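Local atomic coordinates of endoglucanase CEL5A (Eubacterium cellulosolvens, PDB entry 4AFM), a protein that probably binds xyloglucan and related plant cell-wall glucans through a non-catalytic carbohydrate binding module of a family 5 endoglucanase. Residues A[78-82]-A[83-87]. Sequence-based numbering, arbitrary orientation.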
loop_
_atom_site.group_PDB
_atom_site.type_symbol
_atom_site.label_atom_id
_atom_site.label_comp_id
_atom_site.label_asym_id
_atom_site.label_seq_id
_atom_site.Cartn_x
_atom_site.Cartn_y
_atom_site.Cartn_z
ATOM N N TYR A 78 0.626 20.803 -6.104
ATOM C CA TYR A 78 0.921 21.680 -7.232
ATOM C C TYR A 78 -0.298 22.546 -7.456
ATOM O O TYR A 78 -0.149 23.805 -7.664
ATOM C CB TYR A 78 1.271 20.843 -8.416
ATOM C CG TYR A 78 1.694 21.626 -9.641
ATOM C CD1 TYR A 78 2.472 22.747 -9.579
ATOM C CD2 TYR A 78 1.148 21.282 -10.854
ATOM C CE1 TYR A 78 2.789 23.488 -10.813
ATOM C CE2 TYR A 78 1.516 21.916 -12.075
ATOM C CZ TYR A 78 2.270 22.992 -11.985
ATOM O OH TYR A 78 2.588 23.670 -13.209
ATOM N N TYR A 79 -1.499 22.002 -7.448
ATOM C CA TYR A 79 -2.730 22.751 -7.359
ATOM C C TYR A 79 -3.788 21.828 -6.843
ATOM O O TYR A 79 -3.657 20.578 -6.882
ATOM C CB TYR A 79 -3.125 23.379 -8.737
ATOM C CG TYR A 79 -3.369 22.333 -9.786
ATOM C CD1 TYR A 79 -2.291 21.852 -10.559
ATOM C CD2 TYR A 79 -4.625 21.811 -10.012
ATOM C CE1 TYR A 79 -2.547 20.849 -11.517
ATOM C CE2 TYR A 79 -4.859 20.837 -11.006
ATOM C CZ TYR A 79 -3.774 20.416 -11.726
ATOM O OH TYR A 79 -4.005 19.368 -12.692
ATOM N N VAL A 80 -4.856 22.441 -6.385
ATOM C CA VAL A 80 -6.115 21.751 -6.069
ATOM C C VAL A 80 -7.173 22.211 -7.032
ATOM O O VAL A 80 -7.199 23.405 -7.463
ATOM C CB VAL A 80 -6.516 21.868 -4.614
ATOM C CG1 VAL A 80 -5.346 21.387 -3.680
ATOM C CG2 VAL A 80 -6.957 23.189 -4.184
ATOM N N VAL A 81 -8.088 21.348 -7.369
ATOM C CA VAL A 81 -9.269 21.656 -8.204
ATOM C C VAL A 81 -10.372 20.817 -7.681
ATOM O O VAL A 81 -10.147 19.609 -7.398
ATOM C CB VAL A 81 -9.010 21.460 -9.667
ATOM C CG1 VAL A 81 -8.600 20.031 -10.022
ATOM C CG2 VAL A 81 -10.243 21.838 -10.494
ATOM N N ASP A 82 -11.671 21.178 -7.485
ATOM C CA ASP A 82 -12.857 20.080 -7.289
ATOM C C ASP A 82 -12.758 18.763 -6.334
ATOM O O ASP A 82 -13.118 17.660 -6.573
ATOM C CB ASP A 82 -13.091 19.401 -8.608
ATOM C CG ASP A 82 -14.467 18.782 -8.726
ATOM O OD1 ASP A 82 -15.447 19.226 -8.054
ATOM O OD2 ASP A 82 -14.484 17.774 -9.513
ATOM N N GLY A 83 -12.198 19.100 -5.265
ATOM C CA GLY A 83 -11.884 18.189 -4.128
ATOM C C GLY A 83 -10.663 17.356 -4.453
ATOM O O GLY A 83 -10.586 16.260 -3.791
ATOM N N THR A 84 -9.783 17.693 -5.314
ATOM C CA THR A 84 -8.668 16.874 -5.735
ATOM C C THR A 84 -7.371 17.617 -5.663
ATOM O O THR A 84 -7.258 18.756 -6.235
ATOM C CB THR A 84 -8.847 16.346 -7.185
ATOM O OG1 THR A 84 -10.070 15.641 -7.282
ATOM C CG2 THR A 84 -7.710 15.505 -7.681
ATOM N N ALA A 85 -6.372 17.115 -4.991
ATOM C CA ALA A 85 -5.010 17.688 -4.982
ATOM C C ALA A 85 -4.167 16.987 -6.004
ATOM O O ALA A 85 -4.210 15.700 -6.112
ATOM C CB ALA A 85 -4.387 17.451 -3.620
ATOM N N VAL A 86 -3.384 17.719 -6.756
ATOM C CA VAL A 86 -2.480 17.156 -7.770
ATOM C C VAL A 86 -1.098 17.435 -7.362
ATOM O O VAL A 86 -0.728 18.622 -7.075
ATOM C CB VAL A 86 -2.812 17.737 -9.145
ATOM C CG1 VAL A 86 -1.816 17.210 -10.164
ATOM C CG2 VAL A 86 -4.255 17.483 -9.530
ATOM N N PHE A 87 -0.209 16.419 -7.344
ATOM C CA PHE A 87 1.209 16.554 -7.047
ATOM C C PHE A 87 1.968 16.041 -8.277
ATOM O O PHE A 87 1.559 15.030 -8.842
ATOM C CB PHE A 87 1.616 15.726 -5.830
ATOM C CG PHE A 87 0.855 16.063 -4.581
ATOM C CD1 PHE A 87 -0.334 15.419 -4.267
ATOM C CD2 PHE A 87 1.333 17.033 -3.672
ATOM C CE1 PHE A 87 -1.009 15.677 -3.132
ATOM C CE2 PHE A 87 0.634 17.299 -2.515
ATOM C CZ PHE A 87 -0.525 16.618 -2.232
HETATM O O HOH W 1 -11.861 16.049 -9.248
#
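Tyr79 lays one face of its ring over Val86, its partner on the neighbouring strand. With chi1 at 62°, CG of Tyr79 sits between the backbone N and the carbonyl carbon, and the two side chains run alongside each other on the same face of the sheet. Val86 can be followed outward. Its CB lies 3.7 Å from Tyr79 O and also makes a CH-pi contact, 4.0 Å from the Tyr79 ring centroid and 19° off the ring normal. Its CG1, anti to the backbone N, meets Tyr79 CE1 and OH. Its CG2 reaches Tyr79 CZ at 3.7 Å and stays close to OH. At the ring edge, in plane, is Val81 CG1. On the opposite face of the sheet from Tyr79 and Val86, in one of the two conformers of Val80, Val80 CG1 lies 4.1 Å from Ala85 CB.

The backbones are tied by Val86 N to Tyr79 O and by Val81 N to Thr84 O. Thr84 N returns a bond to Val81 O across the turn. At the other end, Val86 O takes two weak bonds, from Tyr78 N (2.7 Å, bent) and Tyr79 N (3.5 Å). Near the turn, one water donates to Thr84 OG1 (2.7 Å) and, in one of the two conformers of Asp82, to Asp82 OD2; Thr84 OG1 also bonds Asp50 OD1. Strand 45-52 pairs with the far edge of strand 84-88.

Asp82 and Gly83 both have positive phi, as the turn requires. This is a two-residue beta hairpin with a type I' turn, ended by a classic bulge where Tyr78 and Tyr79 face Val86, in the antiparallel beta fold of a family 65 carbohydrate binding module.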